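Local coordinates for uncharacterized protein (Pseudomonas aeruginosa PAO1, PDB 4R1D), which is probably a lipase of the alpha/beta hydrolase fold, the type VI secretion effector Tle4, bound here to its immunity protein Tli4, at residues E70-N76 with G89-W94; G187-E193 with Y550-K554; L260-A264 with H279-A284; S288-H292 with S439-W445; K446-L452 with R472-P476. All coordinates share one frame; numbering follows the deposited sequence.

Contact 1: E70-N76 with G89-W94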
# COMPACT_ATOMS: atom_id res chain seq x y z
N GLU A 70 -12.56 3.80 -3.68
CA GLU A 70 -11.77 3.11 -2.66
C GLU A 70 -11.13 1.84 -3.22
O GLU A 70 -11.83 1.00 -3.79
CB GLU A 70 -12.65 2.75 -1.46
CG GLU A 70 -13.25 3.93 -0.70
CD GLU A 70 -14.47 4.54 -1.38
OE1 GLU A 70 -14.94 3.99 -2.40
OE2 GLU A 70 -14.98 5.57 -0.88
N VAL A 71 -9.82 1.68 -3.06
CA VAL A 71 -9.13 0.47 -3.51
C VAL A 71 -8.44 -0.26 -2.37
O VAL A 71 -7.95 -1.37 -2.55
CB VAL A 71 -8.08 0.78 -4.60
CG1 VAL A 71 -8.75 1.33 -5.86
CG2 VAL A 71 -7.06 1.76 -4.07
N TRP A 72 -8.37 0.35 -1.19
CA TRP A 72 -7.71 -0.29 -0.04
C TRP A 72 -8.29 0.26 1.25
O TRP A 72 -8.18 1.45 1.50
CB TRP A 72 -6.21 -0.06 -0.04
CG TRP A 72 -5.52 -0.91 1.00
CD1 TRP A 72 -4.96 -0.50 2.18
CD2 TRP A 72 -5.37 -2.33 0.95
NE1 TRP A 72 -4.45 -1.60 2.87
CE2 TRP A 72 -4.69 -2.73 2.13
CE3 TRP A 72 -5.73 -3.31 0.02
CZ2 TRP A 72 -4.37 -4.06 2.39
CZ3 TRP A 72 -5.41 -4.63 0.28
CH2 TRP A 72 -4.74 -5.00 1.45
N ARG A 73 -8.93 -0.61 2.02
CA ARG A 73 -9.51 -0.23 3.30
C ARG A 73 -9.58 -1.44 4.23
O ARG A 73 -10.63 -2.09 4.38
CB ARG A 73 -10.87 0.43 3.12
CG ARG A 73 -11.19 1.40 4.25
CD ARG A 73 -12.46 2.18 3.97
NE ARG A 73 -12.26 3.39 3.19
CZ ARG A 73 -13.15 4.37 3.16
NH1 ARG A 73 -14.26 4.25 3.89
NH2 ARG A 73 -12.95 5.47 2.44
N PRO A 74 -8.44 -1.73 4.85
CA PRO A 74 -8.17 -2.87 5.73
C PRO A 74 -9.03 -2.81 6.99
O PRO A 74 -9.45 -1.73 7.39
CB PRO A 74 -6.70 -2.68 6.08
CG PRO A 74 -6.45 -1.20 5.92
CD PRO A 74 -7.29 -0.84 4.72
N PRO A 75 -9.28 -3.96 7.61
CA PRO A 75 -8.78 -5.30 7.25
C PRO A 75 -9.56 -5.92 6.11
O PRO A 75 -10.75 -5.64 5.95
CB PRO A 75 -9.04 -6.10 8.53
CG PRO A 75 -10.28 -5.49 9.08
CD PRO A 75 -10.14 -4.01 8.81
N ASN A 76 -8.89 -6.77 5.33
CA ASN A 76 -9.53 -7.44 4.20
C ASN A 76 -9.43 -8.96 4.28
O ASN A 76 -9.73 -9.66 3.31
CB ASN A 76 -8.91 -6.96 2.88
CG ASN A 76 -7.46 -7.40 2.72
OD1 ASN A 76 -6.73 -7.53 3.70
ND2 ASN A 76 -7.05 -7.65 1.49
N GLY A 89 -16.46 -3.32 3.76
CA GLY A 89 -15.26 -2.65 3.30
C GLY A 89 -14.33 -3.60 2.57
O GLY A 89 -13.75 -3.25 1.53
N ALA A 90 -14.20 -4.81 3.10
CA ALA A 90 -13.31 -5.80 2.51
C ALA A 90 -13.89 -6.35 1.22
O ALA A 90 -13.17 -6.66 0.27
CB ALA A 90 -13.03 -6.92 3.49
N LEU A 91 -15.21 -6.50 1.19
CA LEU A 91 -15.86 -6.99 -0.02
C LEU A 91 -15.61 -6.00 -1.17
O LEU A 91 -15.17 -6.38 -2.26
CB LEU A 91 -17.35 -7.19 0.24
CG LEU A 91 -18.21 -7.51 -0.99
CD1 LEU A 91 -17.74 -8.81 -1.64
CD2 LEU A 91 -19.67 -7.59 -0.58
N TRP A 92 -15.88 -4.73 -0.90
CA TRP A 92 -15.82 -3.68 -1.92
C TRP A 92 -14.41 -3.38 -2.40
O TRP A 92 -14.20 -3.09 -3.58
CB TRP A 92 -16.42 -2.40 -1.35
CG TRP A 92 -16.33 -1.21 -2.24
CD1 TRP A 92 -15.59 -0.09 -2.03
CD2 TRP A 92 -17.01 -1.01 -3.49
NE1 TRP A 92 -15.77 0.80 -3.05
CE2 TRP A 92 -16.63 0.26 -3.97
CE3 TRP A 92 -17.89 -1.79 -4.25
CZ2 TRP A 92 -17.12 0.79 -5.17
CZ3 TRP A 92 -18.37 -1.27 -5.45
CH2 TRP A 92 -17.98 0.01 -5.89
N THR A 93 -13.45 -3.40 -1.49
CA THR A 93 -12.08 -3.05 -1.86
C THR A 93 -11.28 -4.24 -2.38
O THR A 93 -10.31 -4.06 -3.11
CB THR A 93 -11.29 -2.43 -0.68
OG1 THR A 93 -11.28 -3.35 0.42
CG2 THR A 93 -11.92 -1.11 -0.26
N TRP A 94 -11.68 -5.45 -2.01
CA TRP A 94 -10.79 -6.59 -2.25
C TRP A 94 -11.45 -7.85 -2.80
O TRP A 94 -11.08 -8.35 -3.87
CB TRP A 94 -10.02 -6.90 -0.95
CG TRP A 94 -9.01 -7.97 -1.08
CD1 TRP A 94 -9.10 -9.24 -0.61
CD2 TRP A 94 -7.72 -7.87 -1.71
NE1 TRP A 94 -7.96 -9.95 -0.92
CE2 TRP A 94 -7.09 -9.13 -1.58
CE3 TRP A 94 -7.04 -6.84 -2.36
CZ2 TRP A 94 -5.82 -9.39 -2.09
CZ3 TRP A 94 -5.77 -7.10 -2.86
CH2 TRP A 94 -5.18 -8.37 -2.72
O HOH W 1 -8.77 -3.46 1.64
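Asn76 lays its amide nitrogen over one face of the Trp94 indole, ND2 standing 3.2 Å from CG, with the amide and ring planes 72° apart. CG of Asn76 sits between the backbone N and the carbonyl carbon (chi1 67°), which turns the amide over the ring; Val305 O takes a hydrogen bond from the same ND2. Trp72 brings the edge of its six-membered ring toward this indole in an offset edge-to-face pair, CZ3 lying 3.8 Å from CE3 of Trp94. Between these aromatics and Glu70, the CG2 methyl of Thr93 packs 3.9 Å from Arg73 CB, while its OG1 bonds to Gly89 O and accepts from a water that Arg73 N holds. Trp92 NE1 gives only a weak bond to Glu70 OE1; the firmer partner of Glu70 is Arg177 of the other protein chain. Strand 70-72, bulged at Val71 and Trp72 against Leu62 of strand 62-64, crosses residues 89-94 of helix 84-95 nearly at right angles, the axes 7.2 Å apart.

Contact 2: G187-E193 with Y550-K554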
# COMPACT_ATOMS: atom_id res chain seq x y z
N GLY A 187 16.72 6.11 32.20
CA GLY A 187 16.21 5.85 33.53
C GLY A 187 14.72 6.09 33.59
O GLY A 187 14.11 6.47 32.59
N PRO A 188 14.12 5.89 34.77
CA PRO A 188 12.67 6.07 34.90
C PRO A 188 12.29 7.52 34.70
O PRO A 188 13.12 8.41 34.86
CB PRO A 188 12.40 5.66 36.36
CG PRO A 188 13.71 5.88 37.05
CD PRO A 188 14.75 5.49 36.04
N ILE A 189 11.03 7.75 34.34
CA ILE A 189 10.47 9.09 34.32
C ILE A 189 10.40 9.58 35.76
O ILE A 189 10.09 8.79 36.67
CB ILE A 189 9.06 9.06 33.71
CG1 ILE A 189 9.13 8.84 32.19
CG2 ILE A 189 8.30 10.34 34.01
CD1 ILE A 189 7.81 8.36 31.57
N ASP A 190 10.70 10.85 35.98
CA ASP A 190 10.57 11.44 37.31
C ASP A 190 9.59 12.60 37.32
O ASP A 190 9.06 13.00 36.28
CB ASP A 190 11.94 11.82 37.91
CG ASP A 190 12.61 13.00 37.22
OD1 ASP A 190 11.92 13.87 36.63
OD2 ASP A 190 13.86 13.08 37.28
N GLU A 191 9.35 13.15 38.51
CA GLU A 191 8.31 14.16 38.66
C GLU A 191 8.66 15.46 37.94
O GLU A 191 7.79 16.12 37.37
CB GLU A 191 8.03 14.43 40.15
CG GLU A 191 6.82 15.33 40.39
CD GLU A 191 6.55 15.59 41.85
OE1 GLU A 191 7.19 14.95 42.71
OE2 GLU A 191 5.68 16.43 42.14
N GLU A 192 9.94 15.84 37.99
CA GLU A 192 10.45 16.96 37.19
C GLU A 192 10.04 16.88 35.74
O GLU A 192 9.55 17.84 35.15
CB GLU A 192 11.96 16.87 37.10
CG GLU A 192 12.61 18.00 37.68
CD GLU A 192 12.30 17.99 39.10
OE1 GLU A 192 11.39 18.74 39.49
OE2 GLU A 192 12.93 17.18 39.81
N GLU A 193 10.34 15.72 35.17
CA GLU A 193 10.14 15.49 33.74
C GLU A 193 8.68 15.63 33.35
O GLU A 193 8.36 16.23 32.32
CB GLU A 193 10.70 14.12 33.34
CG GLU A 193 12.22 14.06 33.39
CD GLU A 193 12.76 12.68 33.11
OE1 GLU A 193 12.05 11.69 33.38
OE2 GLU A 193 13.88 12.58 32.58
N TYR A 550 6.35 6.76 27.28
CA TYR A 550 7.66 6.96 27.90
C TYR A 550 8.60 7.70 26.95
O TYR A 550 9.25 8.67 27.34
CB TYR A 550 8.26 5.60 28.28
CG TYR A 550 9.68 5.67 28.77
CD1 TYR A 550 9.95 5.87 30.12
CD2 TYR A 550 10.75 5.53 27.90
CE1 TYR A 550 11.26 5.93 30.59
CE2 TYR A 550 12.07 5.59 28.36
CZ TYR A 550 12.31 5.80 29.70
OH TYR A 550 13.60 5.87 30.15
N GLY A 551 8.68 7.25 25.70
CA GLY A 551 9.51 7.92 24.72
C GLY A 551 9.14 9.39 24.55
O GLY A 551 10.00 10.27 24.52
N VAL A 552 7.84 9.67 24.47
CA VAL A 552 7.39 11.04 24.25
C VAL A 552 7.81 11.95 25.40
O VAL A 552 8.31 13.07 25.18
CB VAL A 552 5.89 11.11 24.03
CG1 VAL A 552 5.38 12.56 24.08
CG2 VAL A 552 5.54 10.45 22.69
N ILE A 553 7.62 11.46 26.62
CA ILE A 553 8.03 12.22 27.80
C ILE A 553 9.54 12.50 27.82
O ILE A 553 9.98 13.64 28.04
CB ILE A 553 7.62 11.54 29.11
CG1 ILE A 553 6.09 11.48 29.23
CG2 ILE A 553 8.26 12.29 30.30
CD1 ILE A 553 5.41 12.87 29.14
N LYS A 554 10.34 11.47 27.58
CA LYS A 554 11.79 11.65 27.55
C LYS A 554 12.24 12.62 26.45
O LYS A 554 13.03 13.53 26.70
CB LYS A 554 12.50 10.31 27.45
CG LYS A 554 12.39 9.45 28.72
CD LYS A 554 13.06 10.13 29.93
CE LYS A 554 13.03 9.24 31.17
NZ LYS A 554 13.93 9.74 32.27
O HOH W 2 16.54 8.74 31.06
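Ile189 makes the tight part of the contact, sliding past Tyr550 in the opposite direction so that its CD1 lies 3.6 Å from ring atom CD1. The same methyl meets Ile553 CB at 4.0 Å, and the two isoleucines cross at about a right angle. Toward the more open side the chemistry turns polar. Lys554 passes its CG over one face of the Tyr550 ring, and the bend at chi2 (-63°) then sends NZ to the other segment. There NZ forms a salt bridge with Glu193, 2.9 Å from OE2 on its syn lone pair, and donates to Pro188 O at 3.0 Å from well above the carbonyl plane; a water bridges NZ to Gly187 N. Tyr550 OH gives a short 2.6 Å bond to Gly187 O, to which NZ adds a weak one. Glu193 is itself held in place: its OE1 accepts from Asp190 N, while Asp190 OD1 takes Glu193 N at 2.8 Å, a capping box that starts helix 191-197. That helix and the loop before it thus rest on helix 542-556, where Ile553 also touches Leu194 and Ala197, while Val552 packs on strand 250-255 of the central parallel sheet.

Contact 3: L260-A264 with H279-A284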
# COMPACT_ATOMS: atom_id res chain seq x y z
N LEU A 260 10.64 2.83 8.88
CA LEU A 260 11.56 3.02 7.76
C LEU A 260 11.28 4.37 7.09
O LEU A 260 12.21 5.08 6.68
CB LEU A 260 11.45 1.87 6.76
CG LEU A 260 12.10 0.54 7.18
CD1 LEU A 260 11.43 -0.07 8.38
CD2 LEU A 260 12.06 -0.44 6.00
N VAL A 261 10.00 4.72 6.99
CA VAL A 261 9.60 6.03 6.49
C VAL A 261 10.24 7.12 7.34
O VAL A 261 10.85 8.07 6.83
CB VAL A 261 8.07 6.20 6.50
CG1 VAL A 261 7.67 7.64 6.11
CG2 VAL A 261 7.39 5.15 5.57
N ALA A 262 10.13 6.97 8.66
CA ALA A 262 10.68 7.94 9.60
C ALA A 262 12.19 8.07 9.46
O ALA A 262 12.74 9.16 9.45
CB ALA A 262 10.32 7.57 11.03
N ARG A 263 12.88 6.94 9.34
CA ARG A 263 14.33 7.00 9.20
C ARG A 263 14.76 7.64 7.89
O ARG A 263 15.70 8.42 7.86
CB ARG A 263 14.94 5.61 9.39
CG ARG A 263 14.93 5.15 10.85
CD ARG A 263 15.26 3.67 10.97
NE ARG A 263 16.60 3.41 10.43
CZ ARG A 263 17.01 2.25 9.93
NH1 ARG A 263 16.20 1.20 9.88
NH2 ARG A 263 18.26 2.15 9.47
N ALA A 264 14.06 7.32 6.80
CA ALA A 264 14.31 8.00 5.53
C ALA A 264 14.16 9.51 5.71
O ALA A 264 14.97 10.28 5.22
CB ALA A 264 13.38 7.47 4.45
N HIS A 279 9.81 4.23 17.81
CA HIS A 279 9.52 3.15 16.87
C HIS A 279 8.88 1.97 17.59
O HIS A 279 9.41 1.49 18.60
CB HIS A 279 10.81 2.60 16.24
CG HIS A 279 11.53 3.54 15.33
ND1 HIS A 279 10.91 4.24 14.32
CD2 HIS A 279 12.86 3.79 15.20
CE1 HIS A 279 11.81 4.94 13.65
NE2 HIS A 279 13.00 4.68 14.16
N GLY A 280 7.78 1.48 17.03
CA GLY A 280 7.17 0.23 17.47
C GLY A 280 7.26 -0.82 16.37
O GLY A 280 6.97 -0.54 15.21
N VAL A 281 7.69 -2.01 16.75
CA VAL A 281 7.80 -3.16 15.85
C VAL A 281 8.35 -2.88 14.45
O VAL A 281 7.81 -3.38 13.46
CB VAL A 281 6.48 -3.98 15.75
CG1 VAL A 281 6.05 -4.46 17.13
CG2 VAL A 281 5.35 -3.18 15.04
N GLN A 282 9.44 -2.13 14.38
CA GLN A 282 10.04 -1.81 13.09
C GLN A 282 10.78 -3.03 12.56
O GLN A 282 11.58 -3.61 13.27
CB GLN A 282 11.04 -0.66 13.21
CG GLN A 282 11.58 -0.25 11.84
CD GLN A 282 12.63 0.85 11.88
OE1 GLN A 282 12.66 1.71 12.79
NE2 GLN A 282 13.51 0.84 10.89
N PRO A 283 10.51 -3.41 11.31
CA PRO A 283 11.35 -4.41 10.65
C PRO A 283 12.57 -3.67 10.06
O PRO A 283 12.65 -3.43 8.85
CB PRO A 283 10.44 -4.94 9.54
CG PRO A 283 9.59 -3.75 9.17
CD PRO A 283 9.39 -2.96 10.46
N ALA A 284 13.51 -3.34 10.94
CA ALA A 284 14.59 -2.39 10.65
C ALA A 284 15.44 -2.89 9.51
O ALA A 284 15.94 -2.10 8.70
CB ALA A 284 15.45 -2.16 11.91
O HOH W 3 18.69 -0.41 8.43
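Apolar packing begins with Leu260, whose CD1 lies 3.5 Å from Gln282 CG and 4.1 Å from Pro283 CD. Ala262 adds its methyl at the edge of the His279 imidazole, CB to CE1 4.0 Å, and the aliphatic part of Arg263 approaches the same ring, CG 3.9 Å from NE2. Among the flat polar groups, the Gln282 amide lies between the imidazole face and the guanidinium edge. Bent at chi3 (61°), Arg263 also carries its NH1 to 3.5 Å from Ala284 O. A water accepts from Arg263 NH2 at 2.8 Å and donates to Ala284 O. Farther out, Arg263 NE bonds to Gly422 O and Tyr423 makes a cation-pi contact with this arginine, while His279 ND1 is tied to Thr254 OG1. Within the beta-alpha-beta unit of strand 250-255, helix 258-267 and strand 274-280 a buried, probably charged arginine is therefore matched by the carbonyl oxygen of Gly422, a water and the ring of Tyr423, while Leu260 and Ala262 add apolar packing.

Contact 4: S288-H292 with S439-W445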
# COMPACT_ATOMS: atom_id res chain seq x y z
N SER A 288 11.83 -12.00 6.68
CA SER A 288 11.73 -13.20 5.86
C SER A 288 10.27 -13.58 5.53
O SER A 288 10.02 -14.39 4.64
CB SER A 288 12.45 -14.37 6.55
OG SER A 288 11.99 -14.52 7.87
N THR A 289 9.30 -13.02 6.25
CA THR A 289 7.92 -13.36 5.93
C THR A 289 7.56 -13.02 4.49
O THR A 289 6.70 -13.67 3.91
CB THR A 289 6.88 -12.70 6.89
OG1 THR A 289 6.89 -11.27 6.72
CG2 THR A 289 7.15 -13.09 8.34
N ILE A 290 8.21 -12.02 3.90
CA ILE A 290 7.86 -11.63 2.52
C ILE A 290 8.10 -12.80 1.57
O ILE A 290 7.37 -12.97 0.59
CB ILE A 290 8.62 -10.36 2.04
CG1 ILE A 290 8.03 -9.86 0.71
CG2 ILE A 290 10.11 -10.64 1.86
CD1 ILE A 290 8.78 -8.68 0.12
N TYR A 291 9.11 -13.61 1.86
CA TYR A 291 9.35 -14.79 1.04
C TYR A 291 8.21 -15.79 1.19
O TYR A 291 7.71 -16.32 0.22
CB TYR A 291 10.69 -15.42 1.41
CG TYR A 291 11.10 -16.57 0.52
CD1 TYR A 291 10.55 -17.84 0.71
CD2 TYR A 291 12.05 -16.41 -0.47
CE1 TYR A 291 10.92 -18.89 -0.08
CE2 TYR A 291 12.43 -17.48 -1.28
CZ TYR A 291 11.87 -18.72 -1.06
OH TYR A 291 12.21 -19.79 -1.85
N HIS A 292 7.79 -16.06 2.42
CA HIS A 292 6.67 -16.97 2.63
C HIS A 292 5.46 -16.51 1.83
O HIS A 292 4.86 -17.28 1.08
CB HIS A 292 6.27 -17.06 4.10
CG HIS A 292 4.97 -17.77 4.31
ND1 HIS A 292 3.75 -17.14 4.19
CD2 HIS A 292 4.70 -19.07 4.57
CE1 HIS A 292 2.78 -18.02 4.39
NE2 HIS A 292 3.33 -19.20 4.62
N SER A 439 7.05 -16.68 13.22
CA SER A 439 7.28 -15.52 12.36
C SER A 439 8.04 -15.85 11.07
O SER A 439 8.67 -14.97 10.49
CB SER A 439 8.06 -14.45 13.14
OG SER A 439 7.46 -14.15 14.39
N TRP A 440 7.96 -17.10 10.62
CA TRP A 440 8.71 -17.55 9.44
C TRP A 440 10.18 -17.16 9.52
O TRP A 440 10.83 -16.90 8.50
CB TRP A 440 8.05 -17.02 8.15
CG TRP A 440 6.67 -17.53 8.02
CD1 TRP A 440 5.51 -16.83 8.20
CD2 TRP A 440 6.29 -18.88 7.76
NE1 TRP A 440 4.43 -17.67 8.05
CE2 TRP A 440 4.88 -18.93 7.77
CE3 TRP A 440 7.00 -20.06 7.50
CZ2 TRP A 440 4.17 -20.11 7.54
CZ3 TRP A 440 6.30 -21.23 7.26
CH2 TRP A 440 4.90 -21.25 7.29
N ARG A 441 10.71 -17.16 10.74
CA ARG A 441 12.06 -16.66 10.97
C ARG A 441 13.09 -17.54 10.26
O ARG A 441 14.05 -17.04 9.68
CB ARG A 441 12.33 -16.58 12.47
CG ARG A 441 13.67 -15.96 12.81
CD ARG A 441 14.76 -17.03 13.05
NE ARG A 441 16.02 -16.39 13.35
CZ ARG A 441 16.95 -16.87 14.18
NH1 ARG A 441 16.77 -18.02 14.82
NH2 ARG A 441 18.05 -16.16 14.37
N ASP A 442 12.91 -18.86 10.34
CA ASP A 442 13.67 -19.77 9.49
C ASP A 442 12.75 -20.21 8.39
O ASP A 442 11.72 -20.83 8.66
CB ASP A 442 14.16 -21.00 10.27
CG ASP A 442 15.19 -20.66 11.32
OD1 ASP A 442 15.91 -19.66 11.13
OD2 ASP A 442 15.29 -21.38 12.33
N LEU A 443 13.10 -19.87 7.16
CA LEU A 443 12.27 -20.22 6.04
C LEU A 443 12.84 -21.52 5.51
O LEU A 443 13.94 -21.53 4.95
CB LEU A 443 12.33 -19.12 4.98
CG LEU A 443 11.17 -19.02 3.99
CD1 LEU A 443 10.89 -20.38 3.36
CD2 LEU A 443 9.94 -18.50 4.69
N ILE A 444 12.11 -22.61 5.70
CA ILE A 444 12.64 -23.94 5.40
C ILE A 444 11.87 -24.67 4.32
O ILE A 444 10.66 -24.86 4.41
CB ILE A 444 12.62 -24.83 6.66
CG1 ILE A 444 13.44 -24.19 7.78
CG2 ILE A 444 13.12 -26.24 6.33
CD1 ILE A 444 12.97 -24.62 9.19
N TRP A 445 12.59 -25.09 3.27
CA TRP A 445 12.03 -25.99 2.27
C TRP A 445 12.56 -27.36 2.65
O TRP A 445 13.77 -27.59 2.60
CB TRP A 445 12.59 -25.65 0.89
CG TRP A 445 11.95 -24.51 0.16
CD1 TRP A 445 12.47 -23.25 -0.02
CD2 TRP A 445 10.71 -24.53 -0.56
NE1 TRP A 445 11.62 -22.49 -0.79
CE2 TRP A 445 10.53 -23.25 -1.13
CE3 TRP A 445 9.73 -25.51 -0.77
CZ2 TRP A 445 9.41 -22.93 -1.89
CZ3 TRP A 445 8.62 -25.18 -1.54
CH2 TRP A 445 8.47 -23.90 -2.08
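His292 and Trp440 lie face over face in an offset stack: the imidazole and the five-membered ring of the indole have centroids 3.9 Å apart and planes 24° from parallel. His292 CD2 lies 3.2 Å from Trp440 CE2, His292 NE2 is as close to Trp440 CZ2, and the histidine's CB adds a CH-pi contact over the same five-membered ring. At the indole's edge sits the CG2 methyl of Thr289, and Trp440 NE1 is bonded to Glu299. A different arrangement joins Tyr291 and Trp445, which meet rim to rim with planes at 83°. Here Trp445 NE1 points in its own ring plane at Tyr291 OH, 3.0 Å away in a nearly straight bond (170°), and the hydroxyl is also bonded to Tyr376 O. Between the two aromatic pairs Leu443 fills in: its CG touches Tyr291 CD1 at 3.5 Å, while CD2 turns to His292 CB at 4.0 Å. Ser288 OG gives a 2.7 Å hydrogen bond to Trp440 O from above the carbonyl plane. The whole is a buried helix-on-sheet packing, with helix 289-296 lying against strand 443-446 of the small mixed sheet, whose neighbours 339-342 and 477-479 supply Leu339 and Ile478 to the same core.

Contact 5: K446-L452 with R472-P476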
# COMPACT_ATOMS: atom_id res chain seq x y z
N LYS A 446 11.66 -28.26 3.02
CA LYS A 446 12.07 -29.59 3.44
C LYS A 446 11.65 -30.61 2.39
O LYS A 446 10.49 -30.66 1.99
CB LYS A 446 11.44 -29.92 4.79
CG LYS A 446 11.83 -31.27 5.35
CD LYS A 446 11.08 -31.57 6.63
CE LYS A 446 11.74 -30.92 7.83
NZ LYS A 446 11.28 -31.55 9.10
N GLY A 447 12.61 -31.41 1.92
CA GLY A 447 12.32 -32.38 0.88
C GLY A 447 13.50 -32.57 -0.07
O GLY A 447 14.58 -32.04 0.18
N ASP A 448 13.28 -33.31 -1.15
CA ASP A 448 14.36 -33.64 -2.08
C ASP A 448 14.26 -32.82 -3.37
O ASP A 448 13.36 -33.02 -4.17
CB ASP A 448 14.31 -35.14 -2.41
CG ASP A 448 15.29 -35.53 -3.49
OD1 ASP A 448 16.31 -34.83 -3.65
OD2 ASP A 448 15.05 -36.54 -4.18
N PRO A 449 15.19 -31.87 -3.56
CA PRO A 449 15.21 -30.97 -4.71
C PRO A 449 15.66 -31.65 -6.00
O PRO A 449 15.55 -31.05 -7.07
CB PRO A 449 16.23 -29.90 -4.32
CG PRO A 449 16.48 -30.09 -2.86
CD PRO A 449 16.21 -31.51 -2.55
N THR A 450 16.17 -32.87 -5.90
CA THR A 450 16.76 -33.54 -7.06
C THR A 450 15.89 -33.47 -8.32
O THR A 450 16.36 -33.02 -9.37
CB THR A 450 17.12 -35.01 -6.76
OG1 THR A 450 18.00 -35.07 -5.63
CG2 THR A 450 17.79 -35.64 -7.97
N PRO A 451 14.63 -33.91 -8.24
CA PRO A 451 13.80 -33.91 -9.44
C PRO A 451 13.52 -32.50 -9.97
O PRO A 451 13.19 -32.33 -11.14
CB PRO A 451 12.49 -34.56 -8.97
CG PRO A 451 12.88 -35.34 -7.75
CD PRO A 451 13.95 -34.54 -7.09
N LEU A 452 13.64 -31.50 -9.11
CA LEU A 452 13.38 -30.13 -9.53
C LEU A 452 14.58 -29.56 -10.28
O LEU A 452 14.45 -28.63 -11.07
CB LEU A 452 13.08 -29.24 -8.33
CG LEU A 452 11.71 -29.32 -7.64
CD1 LEU A 452 11.42 -30.71 -7.10
CD2 LEU A 452 11.68 -28.31 -6.50
N ARG A 472 3.83 -36.48 -8.01
CA ARG A 472 5.17 -36.58 -7.41
C ARG A 472 5.17 -36.34 -5.89
O ARG A 472 4.39 -35.53 -5.41
CB ARG A 472 6.11 -35.58 -8.09
CG ARG A 472 6.62 -36.04 -9.44
CD ARG A 472 7.99 -36.69 -9.31
NE ARG A 472 8.22 -37.23 -7.96
CZ ARG A 472 9.33 -37.84 -7.57
NH1 ARG A 472 10.33 -38.01 -8.43
NH2 ARG A 472 9.44 -38.29 -6.33
N ARG A 473 6.07 -37.03 -5.16
CA ARG A 473 6.08 -37.02 -3.67
C ARG A 473 7.47 -36.94 -3.01
O ARG A 473 8.49 -37.16 -3.67
CB ARG A 473 5.36 -38.26 -3.13
CG ARG A 473 6.07 -39.57 -3.46
CD ARG A 473 5.11 -40.77 -3.44
NE ARG A 473 5.07 -41.44 -2.14
CZ ARG A 473 4.06 -42.20 -1.72
NH1 ARG A 473 3.01 -42.40 -2.50
NH2 ARG A 473 4.11 -42.75 -0.52
N GLY A 474 7.51 -36.65 -1.71
CA GLY A 474 8.76 -36.39 -1.00
C GLY A 474 9.52 -35.13 -1.43
O GLY A 474 10.71 -34.97 -1.12
N LEU A 475 8.83 -34.25 -2.14
CA LEU A 475 9.46 -33.07 -2.73
C LEU A 475 9.47 -31.85 -1.78
O LEU A 475 8.79 -31.86 -0.75
CB LEU A 475 8.79 -32.74 -4.05
CG LEU A 475 8.73 -33.89 -5.04
CD1 LEU A 475 8.02 -33.44 -6.29
CD2 LEU A 475 10.14 -34.39 -5.35
N PRO A 476 10.24 -30.81 -2.13
CA PRO A 476 10.38 -29.67 -1.22
C PRO A 476 9.05 -29.05 -0.81
O PRO A 476 8.17 -28.81 -1.65
CB PRO A 476 11.22 -28.67 -2.04
CG PRO A 476 12.08 -29.56 -2.91
CD PRO A 476 11.12 -30.67 -3.31
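Leu452 points the end of its side chain at the Pro476 ring, CD1 3.8 Å from Pro476 CD and CD2 equally close to Pro476 CG. CG of Leu452 lies anti to the carbonyl carbon (chi1 -76°), and with chi2 at 59° both methyls turn to the proline ring. Pro476 CG also meets Pro449 CA at 3.9 Å. Pro451 crosses Leu475 at a slant, ring CG to CD2 3.8 Å. It stands at about a right angle to Arg472, whose chain folds back through chi2 and chi3 so that CD2 of Leu475 lies over one face of the guanidinium. The backbones come together at Gly447, where CA is 3.9 Å from Pro476 CA. Beside it Asp448 N donates to Gly474 O at 3.1 Å, in the carbonyl plane, and Pro476 CA makes a CA-H...O contact with Lys446 O. Asp448 turns its carboxylate to its own segment: OD1 accepts from Thr450 N, a capping bond at the turn leading into the short, weakly bonded helix about 450-452, and on its syn lone pair from Thr450 OG1 at 2.6 Å. Trp375 touches Pro449, Leu452 and Pro476 alike. The hold is thus mainly apolar, prolines against leucines, and fixed in register by one backbone bond, while the exposed Arg472 touches it with its guanidinium.

Contacts 3, 4 and 5 follow one another outward from the core. The segments of contacts 3 and 4 adjoin in sequence, strand 274-280 leading to helix 289-296, and their centres are 20 Å apart. Contact 4 in turn touches contact 5, Trp445 CE3 lying 3.6 Å from Pro476 C, as strand 443-446 runs into helix 450-453. Contact 2 lies across the chain's centre from contact 4, its centre 56 Å from that of contact 5. It alone approaches the calcium site: the side chain of Ile553 is about 5 Å from that of Phe202 and about 13 Å from the ion. Contact 1 stands apart, 25 Å from contact 3 between centres, and meets the partner chain.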